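Local coordinates for protein inositol-1-monophosphatase SuhB (Mycobacterium tuberculosis, PDB 2Q74) that probably catalyses the magnesium-dependent hydrolysis of inositol 1-phosphate to free myo-inositol and phosphate, completing myo-inositol synthesis from glucose 6-phosphate, at residues R12-N17 / V99-D104; A20-F25 / Y119-G124; A24-R29 / D104-T109; D54-V59 / N111-I116; T143-A148 / V218-L223. All coordinates share one frame; numbering follows the deposited sequence.

In the fold
Contacts 1, 2 and 3 follow one another down helix 8-33, which lies on the seven-stranded sheet; centres are about 10 Å apart from contact 1 to contact 2 and about 6 Å from contact 2 to contact 3. Strands 100-104 and 120-127, used by contacts 1 and 2, are neighbours, and the first of them runs into the probable metal-site loop of contact 3. Contact 4, centred about 8 Å from contact 3, places the helix after that loop against the start of helix 55-74. Contact 5 lies further along the same sheet, about 24 Å from contact 4 between centres, yet both of these reach the second subunit.

Contact 1: R12-N17 / V99-D104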
# COMPACT_ATOMS: atom_id res chain seq x y z
N ARG A 12 -22.97 -11.11 12.07
CA ARG A 12 -21.60 -11.06 11.61
C ARG A 12 -21.28 -12.28 10.74
O ARG A 12 -20.48 -12.18 9.82
CB ARG A 12 -20.61 -10.91 12.78
CG ARG A 12 -19.72 -12.09 13.03
CD ARG A 12 -18.52 -11.74 13.89
NE ARG A 12 -18.49 -12.56 15.11
CZ ARG A 12 -17.71 -12.34 16.18
NH1 ARG A 12 -16.84 -11.33 16.21
NH2 ARG A 12 -17.81 -13.16 17.24
N SER A 13 -21.89 -13.42 11.03
CA SER A 13 -21.70 -14.61 10.23
C SER A 13 -22.18 -14.41 8.81
O SER A 13 -21.48 -14.77 7.86
CB SER A 13 -22.42 -15.80 10.83
OG SER A 13 -21.64 -16.27 11.91
N VAL A 14 -23.36 -13.84 8.66
CA VAL A 14 -23.88 -13.56 7.34
C VAL A 14 -22.99 -12.51 6.68
O VAL A 14 -22.77 -12.53 5.47
CB VAL A 14 -25.36 -13.12 7.37
CG1 VAL A 14 -26.22 -14.11 8.14
CG2 VAL A 14 -25.48 -11.78 7.98
N ALA A 15 -22.46 -11.58 7.48
CA ALA A 15 -21.57 -10.55 6.97
C ALA A 15 -20.28 -11.18 6.47
O ALA A 15 -19.79 -10.80 5.41
CB ALA A 15 -21.28 -9.50 8.03
N GLU A 16 -19.74 -12.13 7.23
CA GLU A 16 -18.47 -12.80 6.90
C GLU A 16 -18.63 -13.61 5.62
O GLU A 16 -17.80 -13.58 4.71
CB GLU A 16 -18.01 -13.70 8.03
CG GLU A 16 -17.52 -12.95 9.28
CD GLU A 16 -17.43 -13.83 10.54
OE1 GLU A 16 -18.09 -14.90 10.59
OE2 GLU A 16 -16.71 -13.43 11.48
N ASN A 17 -19.73 -14.34 5.56
CA ASN A 17 -20.00 -15.21 4.44
C ASN A 17 -20.22 -14.44 3.15
O ASN A 17 -19.66 -14.78 2.12
CB ASN A 17 -21.20 -16.08 4.76
CG ASN A 17 -20.91 -17.11 5.83
OD1 ASN A 17 -19.78 -17.52 6.01
ND2 ASN A 17 -21.93 -17.52 6.53
N VAL A 99 -32.84 -4.45 10.66
CA VAL A 99 -31.43 -4.20 10.32
C VAL A 99 -31.26 -3.74 8.87
O VAL A 99 -31.98 -4.18 7.97
CB VAL A 99 -30.58 -5.47 10.52
CG1 VAL A 99 -29.43 -5.51 9.52
CG2 VAL A 99 -30.06 -5.53 11.93
N THR A 100 -30.29 -2.86 8.65
CA THR A 100 -30.00 -2.32 7.33
C THR A 100 -28.58 -2.71 6.91
O THR A 100 -27.62 -2.46 7.64
CB THR A 100 -30.10 -0.79 7.30
OG1 THR A 100 -31.46 -0.40 7.45
CG2 THR A 100 -29.56 -0.22 5.97
N TRP A 101 -28.46 -3.31 5.73
CA TRP A 101 -27.16 -3.72 5.24
C TRP A 101 -26.55 -2.61 4.42
O TRP A 101 -27.12 -2.20 3.41
CB TRP A 101 -27.27 -5.02 4.46
CG TRP A 101 -27.77 -6.09 5.34
CD1 TRP A 101 -29.06 -6.38 5.59
CD2 TRP A 101 -26.98 -6.96 6.16
NE1 TRP A 101 -29.14 -7.41 6.49
CE2 TRP A 101 -27.88 -7.78 6.86
CE3 TRP A 101 -25.60 -7.14 6.35
CZ2 TRP A 101 -27.46 -8.77 7.76
CZ3 TRP A 101 -25.17 -8.12 7.24
CH2 TRP A 101 -26.10 -8.93 7.94
N VAL A 102 -25.42 -2.09 4.89
CA VAL A 102 -24.72 -1.00 4.22
C VAL A 102 -23.52 -1.61 3.52
O VAL A 102 -22.69 -2.25 4.16
CB VAL A 102 -24.19 0.03 5.23
CG1 VAL A 102 -23.59 1.24 4.51
CG2 VAL A 102 -25.31 0.48 6.17
N LEU A 103 -23.42 -1.41 2.20
CA LEU A 103 -22.35 -2.10 1.51
C LEU A 103 -21.63 -1.37 0.38
O LEU A 103 -22.15 -0.42 -0.20
CB LEU A 103 -22.80 -3.51 1.13
CG LEU A 103 -23.99 -3.82 0.23
CD1 LEU A 103 -24.81 -4.92 0.91
CD2 LEU A 103 -24.84 -2.64 -0.01
N ASP A 104 -20.39 -1.80 0.16
CA ASP A 104 -19.58 -1.38 -0.98
C ASP A 104 -18.89 -2.62 -1.57
O ASP A 104 -18.00 -3.22 -0.93
CB ASP A 104 -18.53 -0.34 -0.60
CG ASP A 104 -17.89 0.32 -1.83
OD1 ASP A 104 -18.17 -0.14 -2.95
OD2 ASP A 104 -17.13 1.30 -1.69
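Trp-101, which meets Val-14 and Ala-15 of the helix with the far end of its indole, has its polar edge tied down elsewhere: NE1 donates a hydrogen bond to Asp-78 OD2, satisfying a buried N-H and probably limiting how far the ring can turn. The contact with 12-17 is wholly apolar. CG of Trp-101 lies anti to its carbonyl carbon (chi1 -62°), and the ring, turned nearly perpendicular to the CA-CB-CG plane (chi2 88°), sends its six-membered part toward the helix. Ala-15 CB reaches the ring at its edge, close to the ring plane, 4.2 Å from Trp-101 CZ3. Val-14, unlike Ala-15, points toward the strand and crosses the ring at about a right angle, its CG2 branch leading; the modelled approach of this methyl is implausibly short, so its exact position is doubtful. Within 99-104, Val-99 CG1 lies 3.5 Å above one indole face, displaced toward the rim. Backbones stay well apart, with 9.0 Å between Ala-15 CA and Trp-101 CA, and the indole spans the gap. Trp-101 also touches Leu-71 of helix 55-74, so helices 8-33 and 55-74 lie on one face of the sheet, whereas Val-102 turns to Trp-234 of helix 233-245 on the other. Strand 100-104 runs between strands 80-81 (parallel) and 120-127 (antiparallel), and ends at Asp-104, a probable magnesium ligand beside Glu-83 and Asp-235.

Contact 2: A20-F25 / Y119-G124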
# COMPACT_ATOMS: atom_id res chain seq x y z
N ALA A 20 -16.90 -12.86 1.95
CA ALA A 20 -16.01 -13.87 1.36
C ALA A 20 -16.49 -14.29 -0.02
O ALA A 20 -15.69 -14.39 -0.97
CB ALA A 20 -15.90 -15.10 2.25
N GLU A 21 -17.79 -14.55 -0.13
CA GLU A 21 -18.42 -14.85 -1.41
C GLU A 21 -18.15 -13.78 -2.45
O GLU A 21 -17.66 -14.06 -3.53
CB GLU A 21 -19.93 -14.94 -1.25
CG GLU A 21 -20.48 -16.26 -0.84
CD GLU A 21 -21.99 -16.22 -0.82
OE1 GLU A 21 -22.59 -15.91 -1.87
OE2 GLU A 21 -22.56 -16.45 0.27
N ALA A 22 -18.49 -12.55 -2.10
CA ALA A 22 -18.38 -11.41 -3.01
C ALA A 22 -16.92 -11.18 -3.42
O ALA A 22 -16.64 -10.90 -4.59
CB ALA A 22 -18.99 -10.17 -2.38
N ALA A 23 -15.98 -11.37 -2.49
CA ALA A 23 -14.57 -11.25 -2.81
C ALA A 23 -14.20 -12.25 -3.90
O ALA A 23 -13.57 -11.89 -4.90
CB ALA A 23 -13.72 -11.47 -1.57
N ALA A 24 -14.61 -13.49 -3.71
CA ALA A 24 -14.34 -14.54 -4.70
C ALA A 24 -14.89 -14.18 -6.09
O ALA A 24 -14.28 -14.50 -7.12
CB ALA A 24 -14.96 -15.86 -4.23
N PHE A 25 -16.04 -13.51 -6.10
CA PHE A 25 -16.70 -13.13 -7.35
C PHE A 25 -15.97 -11.98 -8.02
O PHE A 25 -15.77 -11.98 -9.23
CB PHE A 25 -18.14 -12.72 -7.03
CG PHE A 25 -18.94 -12.29 -8.23
CD1 PHE A 25 -19.49 -13.23 -9.07
CD2 PHE A 25 -19.17 -10.95 -8.48
CE1 PHE A 25 -20.26 -12.84 -10.17
CE2 PHE A 25 -19.93 -10.55 -9.57
CZ PHE A 25 -20.47 -11.49 -10.42
N TYR A 119 -7.97 -3.49 -2.58
CA TYR A 119 -9.39 -3.14 -2.66
C TYR A 119 -10.18 -4.12 -1.83
O TYR A 119 -9.72 -5.24 -1.61
CB TYR A 119 -9.88 -3.16 -4.10
CG TYR A 119 -9.27 -4.23 -4.94
CD1 TYR A 119 -9.92 -5.45 -5.16
CD2 TYR A 119 -8.04 -4.03 -5.52
CE1 TYR A 119 -9.32 -6.43 -5.96
CE2 TYR A 119 -7.46 -4.97 -6.30
CZ TYR A 119 -8.08 -6.17 -6.53
OH TYR A 119 -7.44 -7.08 -7.36
N ALA A 120 -11.37 -3.73 -1.40
CA ALA A 120 -12.12 -4.54 -0.44
C ALA A 120 -13.64 -4.54 -0.63
O ALA A 120 -14.23 -3.61 -1.16
CB ALA A 120 -11.79 -4.08 0.94
N VAL A 121 -14.27 -5.61 -0.18
CA VAL A 121 -15.71 -5.67 -0.06
C VAL A 121 -16.03 -5.33 1.40
O VAL A 121 -15.44 -5.91 2.31
CB VAL A 121 -16.20 -7.09 -0.38
CG1 VAL A 121 -17.72 -7.15 -0.24
CG2 VAL A 121 -15.73 -7.52 -1.78
N SER A 122 -16.93 -4.37 1.62
CA SER A 122 -17.34 -3.95 2.96
C SER A 122 -18.84 -4.19 3.15
O SER A 122 -19.63 -3.73 2.33
CB SER A 122 -17.05 -2.47 3.16
OG SER A 122 -17.33 -2.05 4.49
N ILE A 123 -19.20 -4.92 4.22
CA ILE A 123 -20.58 -5.26 4.56
C ILE A 123 -20.82 -4.86 6.03
O ILE A 123 -20.26 -5.45 6.95
CB ILE A 123 -20.86 -6.78 4.46
CG1 ILE A 123 -20.30 -7.41 3.19
CG2 ILE A 123 -22.35 -7.04 4.58
CD1 ILE A 123 -21.16 -7.25 1.95
N GLY A 124 -21.67 -3.87 6.26
CA GLY A 124 -22.02 -3.47 7.61
C GLY A 124 -23.49 -3.75 7.93
O GLY A 124 -24.36 -3.59 7.07
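Val-121 faces helix 8-33 with both methyls, and each meets a different alanine. With CG1 anti to the backbone N (chi1 180°), the flank of that methyl lies against Ala-22, Val-121 CG1 being 3.9 Å from Ala-22 CB, and both side chains leave their backbones toward each other. The second branch is turned to the main chain of Ala-23: Val-121 CG2 is 3.9 Å from Ala-23 N and 4.0 Å from Ala-23 CA. It approaches the methyl of Ala-23 less closely, at 4.4 Å between Val-121 CG2 and Ala-23 CB, because that methyl leaves the helix to one side of the valine. The strand residue is thus forked over the helix surface. Two small residues in succession let helix and strand come close, with 6.3 Å between Ala-23 CA and Val-121 CA. All three residues are buried and the contact is purely van der Waals. Val-139 and Ala-137 extend the packing on the Ala-23 side, while Ile-123, two residues along the strand, leans on Ala-19 and Leu-67. Beyond the apolar seam, Glu-21 forms a salt bridge to Arg-70 of helix 55-74. The arrangement is helix-on-sheet packing in the alpha-beta-alpha-beta-alpha sandwich of the inositol monophosphatase superfamily, and it lies close behind the probable metal site, with Val-121 about 6 Å from Ile-106 between side chains.

Contact 3: A24-R29 / D104-T109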
# COMPACT_ATOMS: atom_id res chain seq x y z
N ALA A 24 -14.61 -13.49 -3.71
CA ALA A 24 -14.34 -14.54 -4.70
C ALA A 24 -14.89 -14.18 -6.09
O ALA A 24 -14.28 -14.50 -7.12
CB ALA A 24 -14.96 -15.86 -4.23
N PHE A 25 -16.04 -13.51 -6.10
CA PHE A 25 -16.70 -13.13 -7.35
C PHE A 25 -15.97 -11.98 -8.02
O PHE A 25 -15.77 -11.98 -9.23
CB PHE A 25 -18.14 -12.72 -7.03
CG PHE A 25 -18.94 -12.29 -8.23
CD1 PHE A 25 -19.49 -13.23 -9.07
CD2 PHE A 25 -19.17 -10.95 -8.48
CE1 PHE A 25 -20.26 -12.84 -10.17
CE2 PHE A 25 -19.93 -10.55 -9.57
CZ PHE A 25 -20.47 -11.49 -10.42
N VAL A 26 -15.58 -10.99 -7.23
CA VAL A 26 -14.81 -9.85 -7.74
C VAL A 26 -13.50 -10.32 -8.34
O VAL A 26 -13.10 -9.91 -9.41
CB VAL A 26 -14.51 -8.86 -6.58
CG1 VAL A 26 -13.47 -7.83 -6.99
CG2 VAL A 26 -15.80 -8.21 -6.11
N ARG A 27 -12.83 -11.17 -7.60
CA ARG A 27 -11.54 -11.72 -7.95
C ARG A 27 -11.66 -12.43 -9.30
O ARG A 27 -10.81 -12.28 -10.19
CB ARG A 27 -11.15 -12.65 -6.81
CG ARG A 27 -9.86 -13.35 -6.91
CD ARG A 27 -9.09 -13.34 -5.59
NE ARG A 27 -9.90 -13.42 -4.37
CZ ARG A 27 -10.54 -14.49 -3.92
NH1 ARG A 27 -10.55 -15.62 -4.61
NH2 ARG A 27 -11.20 -14.44 -2.76
N GLY A 28 -12.75 -13.16 -9.48
CA GLY A 28 -13.01 -13.85 -10.73
C GLY A 28 -13.47 -12.95 -11.86
O GLY A 28 -13.04 -13.12 -13.01
N ARG A 29 -14.37 -12.02 -11.56
CA ARG A 29 -14.88 -11.10 -12.57
C ARG A 29 -13.81 -10.15 -13.09
O ARG A 29 -13.79 -9.84 -14.29
CB ARG A 29 -16.05 -10.29 -12.00
CG ARG A 29 -17.39 -11.00 -12.03
CD ARG A 29 -17.90 -11.24 -13.48
NE ARG A 29 -18.24 -9.98 -14.14
CZ ARG A 29 -18.19 -9.76 -15.46
NH1 ARG A 29 -17.79 -10.70 -16.31
NH2 ARG A 29 -18.51 -8.56 -15.94
N ASP A 104 -20.39 -1.80 0.16
CA ASP A 104 -19.58 -1.38 -0.98
C ASP A 104 -18.89 -2.62 -1.57
O ASP A 104 -18.00 -3.22 -0.93
CB ASP A 104 -18.53 -0.34 -0.60
CG ASP A 104 -17.89 0.32 -1.83
OD1 ASP A 104 -18.17 -0.14 -2.95
OD2 ASP A 104 -17.13 1.30 -1.69
N PRO A 105 -19.29 -3.01 -2.78
CA PRO A 105 -18.67 -4.14 -3.47
C PRO A 105 -17.18 -3.98 -3.77
O PRO A 105 -16.43 -4.96 -3.75
CB PRO A 105 -19.45 -4.22 -4.77
CG PRO A 105 -20.73 -3.50 -4.50
CD PRO A 105 -20.35 -2.40 -3.59
N ILE A 106 -16.76 -2.76 -4.09
CA ILE A 106 -15.35 -2.49 -4.35
C ILE A 106 -14.97 -1.12 -3.79
O ILE A 106 -15.23 -0.08 -4.41
CB ILE A 106 -15.02 -2.51 -5.86
CG1 ILE A 106 -15.46 -3.83 -6.53
CG2 ILE A 106 -13.51 -2.26 -6.06
CD1 ILE A 106 -15.42 -3.79 -8.04
N ASP A 107 -14.38 -1.14 -2.59
CA ASP A 107 -13.78 0.04 -1.98
C ASP A 107 -12.31 0.07 -2.39
O ASP A 107 -11.55 -0.84 -2.09
CB ASP A 107 -13.89 -0.01 -0.46
CG ASP A 107 -13.30 1.22 0.20
OD1 ASP A 107 -13.27 2.31 -0.42
OD2 ASP A 107 -12.87 1.12 1.35
N GLY A 108 -11.93 1.13 -3.08
CA GLY A 108 -10.62 1.22 -3.69
C GLY A 108 -10.74 0.88 -5.15
O GLY A 108 -10.13 -0.08 -5.60
N THR A 109 -11.53 1.67 -5.88
CA THR A 109 -11.77 1.47 -7.30
C THR A 109 -10.55 1.86 -8.14
O THR A 109 -10.30 1.26 -9.18
CB THR A 109 -13.01 2.26 -7.80
OG1 THR A 109 -12.96 3.60 -7.32
CG2 THR A 109 -14.30 1.62 -7.31
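Val-26 holds CG1 anti to its backbone N (chi1 168°), which leaves CG2 as the branch directed at the loop, and Ile-106 turns CG1 anti to its own carbonyl carbon (chi1 -54°) to bring that chain up to meet it. The two come together loosely, 4.4 Å between Val-26 CG2 and Ile-106 CG1. The same valine methyl lies 4.1 Å from Pro-105 O, so it rests against the loop's main chain as well as its side chain. Backbones remain 8.1 Å apart from Val-26 CA to Pro-105 CA, and all three residues are buried. The loop is the Asp-Pro-Ile-Asp-Gly-Thr signature of the inositol monophosphatase family, where the chain turns a corner at Pro-105. Asp-104 closes an Asx turn across that corner: its OD1 accepts from Ile-106 N at 3.2 Å, the N-H coming from above the carboxylate plane (57° out of it) and helping to set the carboxylate's orientation. Asp-104 and Asp-107 are probably magnesium ligands, and Ile-106 probably helps bind the first magnesium and the substrate. The carboxylates of Glu-83 and Asp-235 close to Asp-104 are consistent with such a site. Asp-107 OD2 is also held by the backbone N of Ala-212. Gly-108, with a positive phi, stands at the N-cap position of helix 109-114, whose Phe-112 touches both Val-26 and Ile-106. On the helix side, Arg-29 lays its CG over one face of Phe-25 and forms salt bridges with Asp-62 and Glu-32.

Contact 4: D54-V59 / N111-I116; sequences DPVTVV and NFVYGI
Val-56 and Val-113 bring two helix ends together, with 6.6 Å between their CA atoms: 55-59 is the opening turn of helix 55-74, and 111-114 the closing turn of helix 109-114. The latter ends at Tyr-114; Gly-115, with positive phi, leaves it, and Ile-116 N returns to Asn-111 O at 3.0 Å. Phe-112, with CG anti to its backbone N (chi1 -177°), reaches its ring toward helix 55-74, where Val-56 and Val-59 meet it obliquely from the same side of its plane. Val-56 slides past it in the opposite direction, CG2 lying 3.6 Å from Phe-112 CD2, while Val-59 lies by the far end of the ring, its CG2 3.9 Å from Phe-112 CZ. Alongside, Val-113 crosses Val-56 at about a right angle, with Val-113 CG2 3.8 Å from Val-56 CB. Around this apolar patch Phe-112 also makes a cation-pi contact with Arg-30 and an edge-to-face one with Tyr-119. Tyr-114, on another side of the turn, hydrogen-bonds through OH to Asp-224 of the second subunit. Phe-112 and Val-59 both touch Ile-106, so the packing backs the probable magnesium and substrate loop that precedes this short helix in the inositol monophosphatase fold.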
# COMPACT_ATOMS: atom_id res chain seq x y z
N ASP A 54 -15.83 2.49 -16.26
CA ASP A 54 -16.68 1.56 -17.01
C ASP A 54 -16.38 0.07 -16.71
O ASP A 54 -17.27 -0.66 -16.28
CB ASP A 54 -16.61 1.84 -18.52
CG ASP A 54 -17.68 1.08 -19.30
OD1 ASP A 54 -17.74 -0.16 -19.19
OD2 ASP A 54 -18.46 1.73 -20.06
N PRO A 55 -15.12 -0.39 -16.93
CA PRO A 55 -14.81 -1.78 -16.58
C PRO A 55 -14.94 -2.05 -15.07
O PRO A 55 -15.37 -3.13 -14.67
CB PRO A 55 -13.35 -1.93 -17.04
CG PRO A 55 -12.80 -0.55 -16.94
CD PRO A 55 -13.93 0.29 -17.48
N VAL A 56 -14.59 -1.08 -14.24
CA VAL A 56 -14.81 -1.21 -12.81
C VAL A 56 -16.29 -0.99 -12.49
O VAL A 56 -16.81 -1.59 -11.56
CB VAL A 56 -13.92 -0.23 -11.99
CG1 VAL A 56 -14.20 1.22 -12.33
CG2 VAL A 56 -14.11 -0.46 -10.50
N THR A 57 -16.97 -0.14 -13.27
CA THR A 57 -18.42 0.07 -13.09
C THR A 57 -19.17 -1.24 -13.29
O THR A 57 -20.14 -1.53 -12.57
CB THR A 57 -18.98 1.13 -14.09
OG1 THR A 57 -18.44 2.42 -13.79
CG2 THR A 57 -20.52 1.18 -14.05
N VAL A 58 -18.69 -2.04 -14.23
CA VAL A 58 -19.32 -3.32 -14.54
C VAL A 58 -19.21 -4.27 -13.36
O VAL A 58 -20.22 -4.79 -12.91
CB VAL A 58 -18.70 -3.96 -15.81
CG1 VAL A 58 -19.33 -5.30 -16.09
CG2 VAL A 58 -18.90 -3.06 -17.00
N VAL A 59 -18.00 -4.49 -12.86
CA VAL A 59 -17.78 -5.44 -11.78
C VAL A 59 -18.46 -4.99 -10.50
O VAL A 59 -19.01 -5.80 -9.76
CB VAL A 59 -16.30 -5.67 -11.50
CG1 VAL A 59 -16.16 -6.60 -10.30
CG2 VAL A 59 -15.60 -6.24 -12.70
N ASN A 111 -7.54 1.49 -7.12
CA ASN A 111 -6.64 0.37 -6.87
C ASN A 111 -7.00 -0.83 -7.74
O ASN A 111 -6.13 -1.41 -8.40
CB ASN A 111 -6.68 -0.01 -5.39
CG ASN A 111 -5.75 0.84 -4.56
OD1 ASN A 111 -4.82 1.39 -5.09
ND2 ASN A 111 -5.98 0.92 -3.24
N PHE A 112 -8.29 -1.15 -7.76
CA PHE A 112 -8.84 -2.19 -8.63
C PHE A 112 -8.45 -2.01 -10.12
O PHE A 112 -8.01 -2.95 -10.78
CB PHE A 112 -10.37 -2.17 -8.50
CG PHE A 112 -11.05 -3.24 -9.30
CD1 PHE A 112 -11.28 -4.48 -8.75
CD2 PHE A 112 -11.50 -2.98 -10.57
CE1 PHE A 112 -11.93 -5.46 -9.47
CE2 PHE A 112 -12.15 -3.96 -11.31
CZ PHE A 112 -12.36 -5.20 -10.76
N VAL A 113 -8.61 -0.80 -10.63
CA VAL A 113 -8.30 -0.53 -12.03
C VAL A 113 -6.80 -0.68 -12.34
O VAL A 113 -6.42 -1.11 -13.44
CB VAL A 113 -8.80 0.89 -12.45
CG1 VAL A 113 -8.25 1.27 -13.78
CG2 VAL A 113 -10.32 0.92 -12.50
N TYR A 114 -5.96 -0.30 -11.39
CA TYR A 114 -4.50 -0.33 -11.59
C TYR A 114 -3.85 -1.65 -11.20
O TYR A 114 -2.71 -1.89 -11.53
CB TYR A 114 -3.83 0.80 -10.81
CG TYR A 114 -3.83 2.15 -11.51
CD1 TYR A 114 -4.94 2.98 -11.44
CD2 TYR A 114 -2.71 2.62 -12.20
CE1 TYR A 114 -4.96 4.22 -12.07
CE2 TYR A 114 -2.72 3.86 -12.82
CZ TYR A 114 -3.86 4.64 -12.74
OH TYR A 114 -3.92 5.89 -13.29
N GLY A 115 -4.57 -2.51 -10.50
CA GLY A 115 -4.02 -3.78 -10.07
C GLY A 115 -3.20 -3.65 -8.78
O GLY A 115 -2.30 -4.47 -8.53
N ILE A 116 -3.47 -2.64 -7.98
CA ILE A 116 -2.84 -2.53 -6.69
C ILE A 116 -3.68 -3.37 -5.70
O ILE A 116 -4.86 -3.08 -5.51
CB ILE A 116 -2.73 -1.06 -6.23
CG1 ILE A 116 -1.90 -0.26 -7.25
CG2 ILE A 116 -2.16 -0.97 -4.80
CD1 ILE A 116 -1.88 1.22 -6.98

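Contact 5: T143-A148 / V218-L223; sequences TVYSAA and VAAGRL
Tyr-145 meets the end of helix 211-220 in two unlike ways: the edge of its buried ring packs against Ala-220, and its hydroxyl lies over Arg-222 nearer the surface. Ala-220 CB sits at the ring edge, close to the ring plane, 4.3 Å from Tyr-145 CE2. A chi1 of -61° swings the ring away from the strand's own carbonyl carbon and out to the helix end, across a gap of 9.0 Å between Tyr-145 CA and Ala-220 CA. The buried ring is further packed by Leu-155, Leu-164, Cys-216 and Ile-242, which make this the compact side. The other side is looser. Arg-222 is partly exposed, its chain extended from CG to NE, and the tyrosine oxygen lies over one guanidinium face, offset toward its rim. Tyr-145 OH is 3.8 Å from Arg-222 NH2 and 3.9 Å from Arg-222 CZ, with ring and guanidinium planes 68° apart; this is van der Waals contact without a hydrogen bond. Gly-221, with a positive phi (94°), ends the helix in a Schellman motif, after which Arg-222 points back toward the tyrosine. Arg-222 also packs on Gly-115 of the second subunit, so the loose side borders the dimer interface. Strand 143-148 runs antiparallel between strands 130-138 and 152-157. Tyr-145 and Ala-147 turn to the face bearing helices 211-220 and 233-245, while Ser-146 hydrogen-bonds Glu-16 of helix 8-33 on the other.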
# COMPACT_ATOMS: atom_id res chain seq x y z
N THR A 143 -8.36 -12.65 2.63
CA THR A 143 -8.59 -12.64 4.07
C THR A 143 -9.90 -11.88 4.37
O THR A 143 -10.38 -11.12 3.55
CB THR A 143 -7.42 -11.96 4.78
OG1 THR A 143 -7.30 -10.61 4.30
CG2 THR A 143 -6.12 -12.68 4.47
N VAL A 144 -10.45 -12.09 5.56
CA VAL A 144 -11.68 -11.41 5.95
C VAL A 144 -11.58 -10.94 7.39
O VAL A 144 -11.29 -11.72 8.31
CB VAL A 144 -12.95 -12.29 5.74
CG1 VAL A 144 -14.22 -11.50 6.05
CG2 VAL A 144 -13.02 -12.80 4.31
N TYR A 145 -11.79 -9.65 7.59
CA TYR A 145 -11.83 -9.05 8.92
C TYR A 145 -13.28 -8.96 9.31
O TYR A 145 -14.11 -8.65 8.46
CB TYR A 145 -11.23 -7.63 8.87
CG TYR A 145 -9.79 -7.57 8.42
CD1 TYR A 145 -9.46 -7.58 7.06
CD2 TYR A 145 -8.77 -7.50 9.35
CE1 TYR A 145 -8.11 -7.53 6.64
CE2 TYR A 145 -7.46 -7.42 8.97
CZ TYR A 145 -7.12 -7.44 7.60
OH TYR A 145 -5.79 -7.39 7.27
N SER A 146 -13.60 -9.22 10.58
CA SER A 146 -14.97 -9.05 11.04
C SER A 146 -15.09 -8.75 12.51
O SER A 146 -14.16 -8.98 13.28
CB SER A 146 -15.80 -10.29 10.72
OG SER A 146 -15.22 -11.45 11.31
N ALA A 147 -16.25 -8.24 12.91
CA ALA A 147 -16.50 -7.89 14.30
C ALA A 147 -18.00 -7.81 14.53
O ALA A 147 -18.77 -7.74 13.58
CB ALA A 147 -15.84 -6.58 14.63
N ALA A 148 -18.38 -7.83 15.80
CA ALA A 148 -19.75 -7.57 16.24
C ALA A 148 -19.73 -6.97 17.66
O ALA A 148 -18.83 -7.28 18.45
CB ALA A 148 -20.57 -8.84 16.21
N VAL A 218 -5.59 -0.66 11.23
CA VAL A 218 -5.53 -0.11 12.59
C VAL A 218 -5.93 -1.21 13.59
O VAL A 218 -5.21 -1.47 14.55
CB VAL A 218 -6.43 1.12 12.72
CG1 VAL A 218 -6.52 1.56 14.16
CG2 VAL A 218 -5.89 2.27 11.83
N ALA A 219 -7.00 -1.91 13.27
CA ALA A 219 -7.46 -3.03 14.06
C ALA A 219 -6.40 -4.11 14.21
O ALA A 219 -6.20 -4.64 15.28
CB ALA A 219 -8.72 -3.61 13.44
N ALA A 220 -5.74 -4.45 13.13
CA ALA A 220 -4.74 -5.51 13.13
C ALA A 220 -3.41 -5.07 13.73
O ALA A 220 -2.60 -5.90 14.09
CB ALA A 220 -4.51 -6.00 11.75
N GLY A 221 -3.19 -3.76 13.83
CA GLY A 221 -1.91 -3.22 14.32
C GLY A 221 -0.93 -2.91 13.20
O GLY A 221 0.24 -2.70 13.46
N ARG A 222 -1.40 -2.87 11.96
CA ARG A 222 -0.52 -2.53 10.84
C ARG A 222 -0.40 -1.02 10.63
O ARG A 222 0.51 -0.57 9.95
CB ARG A 222 -1.03 -3.19 9.58
CG ARG A 222 -1.17 -4.67 9.76
CD ARG A 222 -1.30 -5.39 8.45
NE ARG A 222 -1.80 -6.74 8.65
CZ ARG A 222 -1.88 -7.67 7.70
NH1 ARG A 222 -1.49 -7.41 6.45
NH2 ARG A 222 -2.36 -8.87 8.01
N LEU A 223 -1.34 -0.26 11.18
CA LEU A 223 -1.22 1.18 11.33
C LEU A 223 -1.53 1.48 12.79
O LEU A 223 -2.30 0.74 13.41
CB LEU A 223 -2.23 1.91 10.46
CG LEU A 223 -2.09 1.78 8.95
CD1 LEU A 223 -3.32 2.46 8.35
CD2 LEU A 223 -0.77 2.37 8.40